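Local coordinates for calcium uptake protein 3, mitochondrial (Homo sapiens, PDB 6AGI), which senses mitochondrial calcium through its EF-hands and, as a disulfide-linked heterodimer with MICU1, regulates the calcium uniporter channel in the central nervous system and skeletal muscle, at residues 347-352 with 358-363; 259-264 with 297-302; 307-312 with 329-334; 244-249 with 254-259; 314-317 with 322-325. All blocks are in the same frame, centred on the assembly; numbering follows the deposited sequence.

Along the chain from the N terminus, contact 4 comes first, closing a short turn between helix 227-250 and strand 255-256. Contact 2 then takes over, sharing Glu259: it spans 32 residues and brings helices 258-265 and 293-304 side by side. The next loop belongs to contact 3, between helices 306-312 and 325-336; contact 5 lies within it, joining helix 314-318 to strand 323-324. Contact 1 follows in series, at the calcium loop of EF-hand 3, and meets contact 5 through the two-stranded sheet of 323-324 and 359-360. Contact 1 also packs on contact 2 (Val348 on Phe299), and contact 2 on contact 3 (Phe302 on Phe309). None of the loops cross.

Contact 1: 347-352 with 358-363; sequences TVFKIF and DQLSYK. With CA (calcium ion), chain G.
Two torsions bring Phe349 and Leu360 together: Phe349 CG lies on the backbone N side (chi1 -88°), which places the ring over the loop, and chi2 of 166° holds Leu360 CD1 anti to CA, extended so that it meets that ring. CD1 touches one face in a CH-pi contact, 3.6 Å from the Phe349 centroid and 19° off the normal. Asp358 O lies at the ring edge, near its plane, 3.8 Å from Phe349 CE2. The other Leu360 branch, CD2, rests 3.8 Å from Phe352 CB. Beside this packing, Gln359 O binds the calcium ion at 2.1 Å, with Asp353, Asp355, Asp357 and Glu364 completing the EF-hand 3 site. With an alanine at Phe349, Leu360 CD1 would probably lose its aromatic face and a gap would open between helix and loop. No hydrogen bond links the two segments, so the chemistry divides: apolar packing joins the entering helix to the loop strand, while a backbone carbonyl of that strand serves the metal.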
# COMPACT_ATOMS: atom_id res chain seq x y z
N THR B 347 -14.41 -19.91 -4.03
CA THR B 347 -14.69 -19.89 -2.61
C THR B 347 -14.68 -18.46 -2.08
O THR B 347 -15.59 -18.06 -1.35
CB THR B 347 -13.69 -20.77 -1.87
OG1 THR B 347 -13.80 -22.11 -2.37
CG2 THR B 347 -14.01 -20.76 -0.39
N VAL B 348 -13.66 -17.67 -2.46
CA VAL B 348 -13.63 -16.26 -2.07
C VAL B 348 -14.91 -15.56 -2.52
O VAL B 348 -15.50 -14.77 -1.76
CB VAL B 348 -12.38 -15.55 -2.64
CG1 VAL B 348 -12.48 -14.08 -2.39
CG2 VAL B 348 -11.12 -16.08 -2.00
N PHE B 349 -15.37 -15.83 -3.74
CA PHE B 349 -16.58 -15.17 -4.21
C PHE B 349 -17.79 -15.56 -3.37
O PHE B 349 -18.57 -14.70 -2.95
CB PHE B 349 -16.81 -15.44 -5.70
CG PHE B 349 -16.11 -14.45 -6.58
CD1 PHE B 349 -14.75 -14.21 -6.44
CD2 PHE B 349 -16.83 -13.70 -7.51
CE1 PHE B 349 -14.10 -13.29 -7.24
CE2 PHE B 349 -16.18 -12.77 -8.32
CZ PHE B 349 -14.81 -12.56 -8.17
N LYS B 350 -17.95 -16.86 -3.08
CA LYS B 350 -19.10 -17.26 -2.27
C LYS B 350 -19.00 -16.74 -0.84
O LYS B 350 -20.02 -16.54 -0.17
CB LYS B 350 -19.24 -18.78 -2.27
CG LYS B 350 -20.41 -19.34 -3.13
CD LYS B 350 -20.32 -19.00 -4.63
CE LYS B 350 -21.40 -19.75 -5.42
NZ LYS B 350 -22.74 -19.76 -4.75
N ILE B 351 -17.79 -16.49 -0.34
CA ILE B 351 -17.65 -15.92 0.99
C ILE B 351 -18.05 -14.44 0.99
O ILE B 351 -18.86 -14.01 1.81
CB ILE B 351 -16.22 -16.14 1.52
CG1 ILE B 351 -15.97 -17.62 1.75
CG2 ILE B 351 -15.99 -15.39 2.81
CD1 ILE B 351 -14.52 -17.92 2.02
N PHE B 352 -17.53 -13.66 0.04
CA PHE B 352 -17.66 -12.20 0.07
C PHE B 352 -18.75 -11.61 -0.83
O PHE B 352 -19.10 -10.43 -0.64
CB PHE B 352 -16.35 -11.51 -0.32
CG PHE B 352 -15.20 -11.82 0.58
CD1 PHE B 352 -14.97 -11.05 1.71
CD2 PHE B 352 -14.36 -12.88 0.31
CE1 PHE B 352 -13.90 -11.33 2.56
CE2 PHE B 352 -13.29 -13.17 1.15
CZ PHE B 352 -13.06 -12.39 2.27
N ASP B 358 -22.44 -13.10 -8.35
CA ASP B 358 -21.21 -13.76 -8.77
C ASP B 358 -20.19 -12.74 -9.30
O ASP B 358 -19.46 -13.01 -10.26
CB ASP B 358 -21.48 -14.86 -9.79
CG ASP B 358 -20.53 -16.04 -9.64
OD1 ASP B 358 -20.07 -16.28 -8.48
OD2 ASP B 358 -20.22 -16.71 -10.66
N GLN B 359 -20.14 -11.57 -8.67
CA GLN B 359 -19.12 -10.56 -8.96
C GLN B 359 -18.76 -9.85 -7.66
O GLN B 359 -19.51 -9.87 -6.69
CB GLN B 359 -19.61 -9.53 -10.01
CG GLN B 359 -19.84 -10.10 -11.42
CD GLN B 359 -19.91 -9.02 -12.49
OE1 GLN B 359 -19.67 -9.29 -13.67
NE2 GLN B 359 -20.22 -7.79 -12.08
N LEU B 360 -17.60 -9.19 -7.64
CA LEU B 360 -17.14 -8.53 -6.42
C LEU B 360 -16.92 -7.05 -6.67
O LEU B 360 -16.22 -6.67 -7.61
CB LEU B 360 -15.86 -9.17 -5.90
CG LEU B 360 -16.19 -10.31 -4.94
CD1 LEU B 360 -14.97 -11.15 -4.70
CD2 LEU B 360 -16.73 -9.76 -3.63
N SER B 361 -17.54 -6.21 -5.83
CA SER B 361 -17.42 -4.76 -5.91
C SER B 361 -16.27 -4.27 -5.02
O SER B 361 -15.61 -5.06 -4.34
CB SER B 361 -18.73 -4.08 -5.53
OG SER B 361 -18.86 -3.95 -4.13
N TYR B 362 -15.98 -2.97 -5.08
CA TYR B 362 -14.80 -2.49 -4.36
C TYR B 362 -14.91 -2.76 -2.87
O TYR B 362 -13.95 -3.24 -2.25
CB TYR B 362 -14.57 -1.00 -4.59
CG TYR B 362 -13.44 -0.48 -3.71
CD1 TYR B 362 -12.12 -0.60 -4.14
CD2 TYR B 362 -13.67 0.06 -2.44
CE1 TYR B 362 -11.05 -0.17 -3.36
CE2 TYR B 362 -12.60 0.50 -1.64
CZ TYR B 362 -11.29 0.38 -2.11
OH TYR B 362 -10.21 0.80 -1.38
N LYS B 363 -16.06 -2.47 -2.26
CA LYS B 363 -16.16 -2.59 -0.82
C LYS B 363 -16.69 -3.95 -0.39
O LYS B 363 -16.71 -4.25 0.81
CB LYS B 363 -16.99 -1.42 -0.24
CG LYS B 363 -17.30 -1.46 1.28
CD LYS B 363 -18.59 -2.25 1.60
CE LYS B 363 -18.64 -2.68 3.08
NZ LYS B 363 -19.53 -3.87 3.29
CA CA G . -21.31 -9.15 -5.94

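Contact 2: 259-264 with 297-302; sequences EDFAHI and RSFFQF
Phe261 and Phe299 form a T-shaped pair: the edge of Phe261 enters over one face of Phe299, with centroids 5.5 Å apart and planes at 76°. The atom leading the approach is Phe261 CZ, 3.8 Å above the Phe299 plane and displaced toward its rim. Phe300 receives Phe299 CD2 of its own helix over the centre of one face. Across the interface its CZ lies 3.9 Å from Ile264 CG2, while Phe300 CE2 and Phe261 CE1 pass at 4.1 Å. Both Phe261 and Phe299 hold CG anti to the backbone N, and their rings bridge the axes of the segments 259-264 and 297-302, 12.7 Å apart and 20° from parallel. This nearly parallel pair joins helix 258-265 to helix 293-304 of the degenerate EF-hand 2, away from either calcium site. Ile351 and Leu344 of helix 342-352 also pack on Phe261. All four touching residues are buried and no hydrogen bond crosses, which implies cohesion by aromatic and aliphatic contact.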
# COMPACT_ATOMS: atom_id res chain seq x y z
N GLU B 259 -15.70 -23.20 5.92
CA GLU B 259 -16.20 -22.48 7.07
C GLU B 259 -15.04 -22.03 7.96
O GLU B 259 -14.99 -20.87 8.37
CB GLU B 259 -17.22 -23.36 7.81
CG GLU B 259 -18.16 -22.62 8.76
CD GLU B 259 -18.99 -23.57 9.62
OE1 GLU B 259 -18.81 -24.81 9.49
OE2 GLU B 259 -19.84 -23.09 10.40
N ASP B 260 -14.06 -22.93 8.19
CA ASP B 260 -12.84 -22.55 8.92
C ASP B 260 -11.98 -21.55 8.13
O ASP B 260 -11.40 -20.63 8.72
CB ASP B 260 -12.00 -23.78 9.26
CG ASP B 260 -12.71 -24.77 10.17
OD1 ASP B 260 -13.30 -24.33 11.19
OD2 ASP B 260 -12.65 -26.00 9.89
N PHE B 261 -11.89 -21.71 6.81
CA PHE B 261 -11.22 -20.70 6.00
C PHE B 261 -11.78 -19.32 6.31
O PHE B 261 -11.06 -18.43 6.79
CB PHE B 261 -11.40 -21.02 4.52
CG PHE B 261 -10.56 -20.16 3.62
CD1 PHE B 261 -9.23 -19.93 3.93
CD2 PHE B 261 -11.11 -19.52 2.52
CE1 PHE B 261 -8.44 -19.12 3.12
CE2 PHE B 261 -10.32 -18.70 1.72
CZ PHE B 261 -8.99 -18.50 2.02
N ALA B 262 -13.08 -19.14 6.08
CA ALA B 262 -13.72 -17.85 6.30
C ALA B 262 -13.52 -17.39 7.74
O ALA B 262 -13.24 -16.21 8.00
CB ALA B 262 -15.21 -17.94 5.96
N HIS B 263 -13.62 -18.33 8.69
CA HIS B 263 -13.46 -17.97 10.09
C HIS B 263 -12.09 -17.36 10.34
O HIS B 263 -11.99 -16.36 11.05
CB HIS B 263 -13.69 -19.21 10.98
CG HIS B 263 -13.12 -19.09 12.36
ND1 HIS B 263 -13.60 -18.20 13.30
CD2 HIS B 263 -12.11 -19.77 12.96
CE1 HIS B 263 -12.90 -18.33 14.42
NE2 HIS B 263 -12.00 -19.28 14.24
N ILE B 264 -11.03 -17.96 9.79
CA ILE B 264 -9.69 -17.37 9.86
C ILE B 264 -9.66 -16.01 9.18
O ILE B 264 -9.05 -15.05 9.68
CB ILE B 264 -8.64 -18.31 9.24
CG1 ILE B 264 -8.52 -19.61 10.04
CG2 ILE B 264 -7.30 -17.62 9.18
CD1 ILE B 264 -7.69 -20.66 9.31
N ARG B 297 -1.97 -20.68 1.60
CA ARG B 297 -0.77 -19.85 1.50
C ARG B 297 -0.88 -18.86 0.34
O ARG B 297 -0.44 -17.71 0.47
CB ARG B 297 0.48 -20.72 1.38
CG ARG B 297 1.79 -19.95 1.52
CD ARG B 297 3.07 -20.83 1.64
NE ARG B 297 3.14 -21.98 0.75
CZ ARG B 297 4.19 -22.78 0.65
NH1 ARG B 297 5.27 -22.58 1.41
NH2 ARG B 297 4.18 -23.79 -0.21
N SER B 298 -1.36 -19.31 -0.82
CA SER B 298 -1.61 -18.41 -1.94
C SER B 298 -2.40 -17.20 -1.48
O SER B 298 -2.01 -16.05 -1.70
CB SER B 298 -2.36 -19.15 -3.04
OG SER B 298 -1.43 -19.80 -3.88
N PHE B 299 -3.50 -17.45 -0.78
CA PHE B 299 -4.38 -16.36 -0.42
C PHE B 299 -3.76 -15.43 0.61
O PHE B 299 -3.94 -14.21 0.52
CB PHE B 299 -5.73 -16.90 0.07
CG PHE B 299 -6.71 -15.84 0.39
CD1 PHE B 299 -7.49 -15.31 -0.61
CD2 PHE B 299 -6.82 -15.31 1.66
CE1 PHE B 299 -8.39 -14.31 -0.35
CE2 PHE B 299 -7.71 -14.31 1.92
CZ PHE B 299 -8.50 -13.81 0.92
N PHE B 300 -2.97 -15.94 1.55
CA PHE B 300 -2.39 -14.94 2.44
C PHE B 300 -1.18 -14.20 1.84
O PHE B 300 -0.97 -13.00 2.12
CB PHE B 300 -2.13 -15.58 3.80
CG PHE B 300 -3.42 -15.94 4.51
CD1 PHE B 300 -4.12 -14.98 5.21
CD2 PHE B 300 -3.98 -17.20 4.36
CE1 PHE B 300 -5.33 -15.27 5.82
CE2 PHE B 300 -5.19 -17.50 4.98
CZ PHE B 300 -5.86 -16.53 5.71
N GLN B 301 -0.42 -14.82 0.95
CA GLN B 301 0.58 -14.04 0.21
C GLN B 301 -0.11 -12.92 -0.56
O GLN B 301 0.35 -11.76 -0.55
CB GLN B 301 1.39 -14.94 -0.71
CG GLN B 301 2.62 -15.53 -0.02
CD GLN B 301 3.16 -16.77 -0.70
OE1 GLN B 301 2.74 -17.13 -1.80
NE2 GLN B 301 4.06 -17.47 -0.01
N PHE B 302 -1.23 -13.25 -1.19
CA PHE B 302 -2.02 -12.24 -1.91
C PHE B 302 -2.51 -11.13 -0.97
O PHE B 302 -2.46 -9.94 -1.32
CB PHE B 302 -3.19 -12.93 -2.59
CG PHE B 302 -4.29 -12.01 -2.96
CD1 PHE B 302 -4.10 -11.02 -3.92
CD2 PHE B 302 -5.51 -12.08 -2.32
CE1 PHE B 302 -5.11 -10.14 -4.24
CE2 PHE B 302 -6.53 -11.20 -2.64
CZ PHE B 302 -6.33 -10.23 -3.60

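Contact 3: 307-312 with 329-334; sequences EDFAIA and KRAVYV
Phe309 brings one corner of its ring, CE1, against the side of helix 325-336, where it overlaps Ala331 and Val332. Its CG stands anti to the backbone N (chi1 -167°), carrying the ring out across the gap between helices 306-312 and 325-336. Phe309 CE1 lies 3.6 Å from Ala331 CB and 3.5 Å from Val332 CG2; both methyls approach the ring obliquely. At the ring edge, Val332 N lies in the ring plane, 3.6 Å from Phe309 CE1. The nearest CA pair, Phe309 and Val332, is 6.5 Å apart, showing that the helices come close at this point, and the CB of Ala331 points toward helix 306-312.

Helices 306-312 and 314-318, strand 323-324 and helix 325-336 form a helix-loop-helix, consistent with an EF-hand-like unit paired with EF-hand 3 through strands 323-324 and 359-360; the contact packs its first helix on its last. Phe302 of helix 293-304 and Phe328 each form an edge-to-face pair with Phe309, continuing the aromatic core around it. Helix 325-336 also meets the second subunit: Arg330 NH2 hydrogen-bonds to Asn112 O, and Arg330 NH1 to Met113 O, of the second subunit, while Glu327 forms a salt bridge with NH1 within the chain. The guanidinium has Val334 CG2 over one face, 4.1 Å above its plane.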
# COMPACT_ATOMS: atom_id res chain seq x y z
N GLU B 307 -2.12 -4.16 -1.99
CA GLU B 307 -1.95 -2.84 -2.58
C GLU B 307 -1.84 -3.00 -4.08
O GLU B 307 -2.65 -2.47 -4.84
CB GLU B 307 -0.70 -2.15 -2.03
CG GLU B 307 -0.89 -1.51 -0.67
CD GLU B 307 -0.90 -2.53 0.46
OE1 GLU B 307 -0.78 -3.74 0.17
OE2 GLU B 307 -1.03 -2.12 1.63
N ASP B 308 -0.82 -3.74 -4.50
CA ASP B 308 -0.61 -3.99 -5.92
C ASP B 308 -1.92 -4.44 -6.56
O ASP B 308 -2.27 -3.99 -7.67
CB ASP B 308 0.47 -5.05 -6.15
CG ASP B 308 1.89 -4.53 -5.90
OD1 ASP B 308 2.03 -3.54 -5.13
OD2 ASP B 308 2.87 -5.04 -6.50
N PHE B 309 -2.70 -5.25 -5.84
CA PHE B 309 -4.01 -5.64 -6.39
C PHE B 309 -4.92 -4.43 -6.60
O PHE B 309 -5.61 -4.33 -7.64
CB PHE B 309 -4.69 -6.66 -5.48
CG PHE B 309 -5.88 -7.36 -6.11
CD1 PHE B 309 -5.72 -8.22 -7.19
CD2 PHE B 309 -7.16 -7.16 -5.60
CE1 PHE B 309 -6.81 -8.86 -7.75
CE2 PHE B 309 -8.26 -7.82 -6.15
CZ PHE B 309 -8.08 -8.67 -7.23
N ALA B 310 -4.94 -3.50 -5.64
CA ALA B 310 -5.81 -2.34 -5.80
C ALA B 310 -5.40 -1.53 -7.02
O ALA B 310 -6.26 -1.14 -7.83
CB ALA B 310 -5.78 -1.47 -4.55
N ILE B 311 -4.09 -1.32 -7.21
CA ILE B 311 -3.60 -0.67 -8.43
C ILE B 311 -4.15 -1.38 -9.67
O ILE B 311 -4.67 -0.74 -10.59
CB ILE B 311 -2.07 -0.62 -8.45
CG1 ILE B 311 -1.53 0.50 -7.56
CG2 ILE B 311 -1.54 -0.52 -9.89
CD1 ILE B 311 -0.05 0.39 -7.32
N ALA B 312 -4.03 -2.70 -9.71
CA ALA B 312 -4.49 -3.43 -10.88
C ALA B 312 -5.97 -3.21 -11.16
O ALA B 312 -6.37 -3.08 -12.32
CB ALA B 312 -4.19 -4.92 -10.71
N LYS B 329 -9.30 -13.69 -11.01
CA LYS B 329 -8.12 -14.55 -11.00
C LYS B 329 -6.99 -13.93 -11.82
O LYS B 329 -5.82 -13.90 -11.39
CB LYS B 329 -8.47 -15.93 -11.55
CG LYS B 329 -7.22 -16.65 -12.07
CD LYS B 329 -7.38 -18.14 -12.11
CE LYS B 329 -8.79 -18.55 -12.41
NZ LYS B 329 -8.72 -19.88 -13.05
N ARG B 330 -7.32 -13.38 -13.00
CA ARG B 330 -6.26 -12.88 -13.85
C ARG B 330 -5.63 -11.63 -13.26
O ARG B 330 -4.40 -11.45 -13.33
CB ARG B 330 -6.80 -12.62 -15.25
CG ARG B 330 -5.75 -12.06 -16.14
CD ARG B 330 -6.09 -12.10 -17.61
NE ARG B 330 -4.91 -11.66 -18.34
CZ ARG B 330 -4.57 -10.39 -18.51
NH1 ARG B 330 -5.39 -9.42 -18.10
NH2 ARG B 330 -3.45 -10.08 -19.16
N ALA B 331 -6.44 -10.78 -12.61
CA ALA B 331 -5.90 -9.62 -11.91
C ALA B 331 -4.97 -10.07 -10.79
O ALA B 331 -3.89 -9.49 -10.59
CB ALA B 331 -7.03 -8.75 -11.36
N VAL B 332 -5.36 -11.13 -10.07
CA VAL B 332 -4.49 -11.62 -9.01
C VAL B 332 -3.15 -12.02 -9.61
O VAL B 332 -2.10 -11.53 -9.17
CB VAL B 332 -5.15 -12.80 -8.27
CG1 VAL B 332 -4.12 -13.64 -7.50
CG2 VAL B 332 -6.22 -12.30 -7.30
N TYR B 333 -3.17 -12.78 -10.70
CA TYR B 333 -1.92 -13.20 -11.33
C TYR B 333 -1.06 -12.00 -11.76
O TYR B 333 0.10 -11.87 -11.34
CB TYR B 333 -2.20 -14.11 -12.52
CG TYR B 333 -0.92 -14.51 -13.20
CD1 TYR B 333 0.15 -15.02 -12.46
CD2 TYR B 333 -0.78 -14.42 -14.58
CE1 TYR B 333 1.33 -15.38 -13.07
CE2 TYR B 333 0.39 -14.78 -15.20
CZ TYR B 333 1.45 -15.26 -14.45
OH TYR B 333 2.62 -15.63 -15.07
N VAL B 334 -1.61 -11.11 -12.59
CA VAL B 334 -0.77 -10.08 -13.19
C VAL B 334 -0.27 -9.10 -12.14
O VAL B 334 0.84 -8.55 -12.26
CB VAL B 334 -1.53 -9.36 -14.33
CG1 VAL B 334 -0.97 -7.97 -14.55
CG2 VAL B 334 -1.41 -10.14 -15.62

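Contact 4: 244-249 with 254-259; sequences IEFLSY and NTISEE
Phe246 and Ile256 join the end of helix 227-250 to strand 255-256 in a helix-loop-helix arrangement resembling an EF-hand; this strand pairs antiparallel with 291-292 of the degenerate EF-hand 2, and no calcium site lies here. The main interaction is CH-pi: Ile256 CG2 sits over one face of Phe246, 3.8 Å from the centroid and 24° off the normal. Phe246 has CG anti to the backbone N (chi1 -175°), which carries its ring out from the helix to meet the strand. Apolar packing adds Tyr249 CB, 3.8 Å from the same Ile256 CG2, so one methyl is shared between two residues a helical turn apart. The polar neighbour is a backbone carbonyl: Asn254 O lies at the ring edge, 3.3 Å from Phe246 CZ. Phe293 and Phe296 also meet Phe246 edge-to-face. Replacing Phe246 by a serine would probably open a gap beside Ile256 CG2 and deprive those two rings of their partner. No hydrogen bond crosses between the segments. Ser257, the N-cap of helix 258-265, caps a backbone N of its first turn and bonds through OG to Asp260 OD2. Ile244 O accepts from Ser248 N and, on the opposite face of its carbonyl plane, from Ser248 OG at 2.6 Å.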
# COMPACT_ATOMS: atom_id res chain seq x y z
N ILE B 244 1.18 -23.41 11.08
CA ILE B 244 0.57 -23.67 12.38
C ILE B 244 -0.92 -23.36 12.34
O ILE B 244 -1.73 -24.10 12.91
CB ILE B 244 1.31 -22.91 13.49
CG1 ILE B 244 2.68 -23.53 13.71
CG2 ILE B 244 0.51 -22.93 14.79
CD1 ILE B 244 3.72 -22.58 14.32
N GLU B 245 -1.32 -22.27 11.67
CA GLU B 245 -2.76 -22.01 11.63
C GLU B 245 -3.49 -23.10 10.85
O GLU B 245 -4.44 -23.74 11.36
CB GLU B 245 -3.04 -20.64 11.01
CG GLU B 245 -3.30 -19.47 12.00
CD GLU B 245 -4.69 -19.52 12.67
OE1 GLU B 245 -5.71 -19.39 11.94
OE2 GLU B 245 -4.76 -19.68 13.92
N PHE B 246 -3.01 -23.38 9.63
CA PHE B 246 -3.64 -24.38 8.78
C PHE B 246 -3.78 -25.70 9.51
O PHE B 246 -4.90 -26.21 9.70
CB PHE B 246 -2.82 -24.56 7.49
CG PHE B 246 -3.47 -25.48 6.49
CD1 PHE B 246 -4.45 -25.03 5.63
CD2 PHE B 246 -3.10 -26.82 6.43
CE1 PHE B 246 -5.08 -25.90 4.72
CE2 PHE B 246 -3.71 -27.68 5.52
CZ PHE B 246 -4.71 -27.22 4.67
N LEU B 247 -2.66 -26.21 10.03
CA LEU B 247 -2.65 -27.48 10.75
C LEU B 247 -3.52 -27.42 12.00
O LEU B 247 -4.08 -28.43 12.42
CB LEU B 247 -1.20 -27.82 11.13
CG LEU B 247 -0.21 -28.21 10.03
CD1 LEU B 247 1.23 -28.15 10.53
CD2 LEU B 247 -0.50 -29.59 9.50
N SER B 248 -3.63 -26.24 12.62
CA SER B 248 -4.55 -26.07 13.73
C SER B 248 -5.99 -26.31 13.30
O SER B 248 -6.85 -26.54 14.16
CB SER B 248 -4.43 -24.66 14.33
OG SER B 248 -3.20 -24.49 15.01
N TYR B 249 -6.29 -26.25 12.00
CA TYR B 249 -7.65 -26.59 11.60
C TYR B 249 -7.81 -27.87 10.78
O TYR B 249 -8.93 -28.37 10.67
CB TYR B 249 -8.29 -25.44 10.82
CG TYR B 249 -8.49 -24.21 11.68
CD1 TYR B 249 -7.42 -23.34 11.92
CD2 TYR B 249 -9.71 -23.92 12.27
CE1 TYR B 249 -7.57 -22.22 12.69
CE2 TYR B 249 -9.86 -22.79 13.06
CZ TYR B 249 -8.79 -21.95 13.26
OH TYR B 249 -8.90 -20.81 14.03
N ASN B 254 -5.56 -33.02 4.10
CA ASN B 254 -4.96 -32.07 3.16
C ASN B 254 -5.71 -30.75 3.12
O ASN B 254 -5.15 -29.75 2.66
CB ASN B 254 -4.90 -32.64 1.74
CG ASN B 254 -3.95 -33.80 1.61
OD1 ASN B 254 -4.26 -34.94 2.00
ND2 ASN B 254 -2.78 -33.53 1.03
N THR B 255 -6.95 -30.73 3.60
CA THR B 255 -7.84 -29.59 3.42
C THR B 255 -8.38 -29.12 4.75
O THR B 255 -8.63 -29.93 5.65
CB THR B 255 -9.06 -29.94 2.54
OG1 THR B 255 -9.69 -31.15 3.01
CG2 THR B 255 -8.63 -30.14 1.12
N ILE B 256 -8.56 -27.78 4.87
CA ILE B 256 -9.44 -27.21 5.88
C ILE B 256 -10.79 -26.90 5.24
O ILE B 256 -10.89 -26.69 4.02
CB ILE B 256 -8.87 -25.95 6.57
CG1 ILE B 256 -8.90 -24.74 5.63
CG2 ILE B 256 -7.50 -26.24 7.18
CD1 ILE B 256 -8.48 -23.43 6.30
N SER B 257 -11.84 -26.91 6.06
CA SER B 257 -13.16 -26.54 5.56
C SER B 257 -13.19 -25.06 5.21
O SER B 257 -12.43 -24.25 5.75
CB SER B 257 -14.24 -26.88 6.59
OG SER B 257 -14.20 -25.99 7.69
N GLU B 258 -14.09 -24.72 4.28
CA GLU B 258 -14.30 -23.32 3.92
C GLU B 258 -14.97 -22.53 5.04
O GLU B 258 -14.79 -21.31 5.14
CB GLU B 258 -15.12 -23.23 2.63
CG GLU B 258 -14.37 -23.77 1.43
CD GLU B 258 -14.69 -25.20 1.09
OE1 GLU B 258 -15.00 -26.00 2.00
OE2 GLU B 258 -14.62 -25.53 -0.12
N GLU B 259 -15.70 -23.20 5.92
CA GLU B 259 -16.20 -22.48 7.07
C GLU B 259 -15.04 -22.03 7.96
O GLU B 259 -14.99 -20.87 8.37
CB GLU B 259 -17.22 -23.36 7.81
CG GLU B 259 -18.16 -22.62 8.76
CD GLU B 259 -18.99 -23.57 9.62
OE1 GLU B 259 -18.81 -24.81 9.49
OE2 GLU B 259 -19.84 -23.09 10.40

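Contact 5: 314-317 with 322-325; sequences NMYN and SIGQ
Helix 314-318, strand 323-324 and helix 325-336 form a helix-loop-helix, consistent with an EF-hand-like unit paired with EF-hand 3, and Tyr316 meets Ile323 where the strand leads into the last helix. The strand runs antiparallel to 359-360 of EF-hand 3, with backbone bonds between Ile323 and Leu360, so the contact borders the calcium loop. Ile323 CG1 stands anti to the backbone N (chi1 -176°), and the following bond, with chi2 at 80°, brings CD1 against the tyrosine. The two side chains meet at about a right angle. Ile323 CD1 approaches the ring obliquely, close to Tyr316 CZ and equally near OH, 3.4 Å from each. Ser322 O lies at the ring edge, near its plane, 4.2 Å from Tyr316 CE2. The same ring forms an edge-to-face pair with Phe134 of the second subunit, so it lies between Ile323 and that subunit. A water links the segments weakly: it accepts from Gly324 N at 3.0 Å, and its 3.3 Å bond with Tyr316 OH is weak.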
# COMPACT_ATOMS: atom_id res chain seq x y z
N ASN B 314 -7.80 -0.67 -10.31
CA ASN B 314 -8.14 0.73 -10.18
C ASN B 314 -9.11 1.19 -11.25
O ASN B 314 -9.99 2.01 -10.98
CB ASN B 314 -6.87 1.60 -10.22
CG ASN B 314 -7.17 3.08 -10.08
OD1 ASN B 314 -6.30 3.92 -10.29
ND2 ASN B 314 -8.41 3.41 -9.74
N MET B 315 -8.95 0.68 -12.45
CA MET B 315 -9.85 1.09 -13.53
C MET B 315 -11.27 0.66 -13.23
O MET B 315 -12.22 1.41 -13.47
CB MET B 315 -9.38 0.46 -14.85
CG MET B 315 -8.81 1.40 -15.91
SD MET B 315 -9.82 2.85 -16.22
CE MET B 315 -10.81 2.34 -17.61
N TYR B 316 -11.43 -0.53 -12.61
CA TYR B 316 -12.74 -0.95 -12.12
C TYR B 316 -13.28 -0.02 -11.05
O TYR B 316 -14.48 0.30 -11.06
CB TYR B 316 -12.68 -2.38 -11.56
CG TYR B 316 -12.57 -3.45 -12.60
CD1 TYR B 316 -11.38 -3.67 -13.29
CD2 TYR B 316 -13.68 -4.19 -12.96
CE1 TYR B 316 -11.29 -4.65 -14.27
CE2 TYR B 316 -13.61 -5.16 -13.93
CZ TYR B 316 -12.42 -5.39 -14.59
OH TYR B 316 -12.37 -6.37 -15.56
N ASN B 317 -12.42 0.43 -10.12
CA ASN B 317 -13.02 1.22 -9.04
C ASN B 317 -13.34 2.65 -9.48
O ASN B 317 -14.32 3.24 -9.00
CB ASN B 317 -12.10 1.20 -7.82
CG ASN B 317 -12.50 2.21 -6.75
OD1 ASN B 317 -13.68 2.54 -6.61
ND2 ASN B 317 -11.52 2.70 -5.99
N SER B 322 -17.98 -4.11 -10.87
CA SER B 322 -17.61 -5.32 -10.14
C SER B 322 -16.90 -6.28 -11.08
O SER B 322 -17.28 -6.42 -12.25
CB SER B 322 -18.84 -6.03 -9.55
OG SER B 322 -19.41 -5.26 -8.52
N ILE B 323 -15.93 -6.94 -10.56
CA ILE B 323 -15.13 -7.90 -11.31
C ILE B 323 -15.81 -9.27 -11.27
O ILE B 323 -16.51 -9.61 -10.31
CB ILE B 323 -13.71 -7.91 -10.70
CG1 ILE B 323 -12.77 -8.82 -11.47
CG2 ILE B 323 -13.77 -8.32 -9.26
CD1 ILE B 323 -12.22 -8.20 -12.72
N GLY B 324 -15.61 -10.07 -12.34
CA GLY B 324 -16.01 -11.47 -12.31
C GLY B 324 -14.87 -12.39 -11.86
O GLY B 324 -13.73 -11.98 -11.69
N GLN B 325 -15.19 -13.68 -11.70
CA GLN B 325 -14.16 -14.54 -11.13
C GLN B 325 -13.02 -14.78 -12.10
O GLN B 325 -11.87 -14.91 -11.66
CB GLN B 325 -14.69 -15.91 -10.66
CG GLN B 325 -15.92 -15.86 -9.78
CD GLN B 325 -16.41 -17.23 -9.31
OE1 GLN B 325 -17.50 -17.32 -8.75
NE2 GLN B 325 -15.57 -18.27 -9.43
O HOH W 1 -14.58 -8.76 -14.80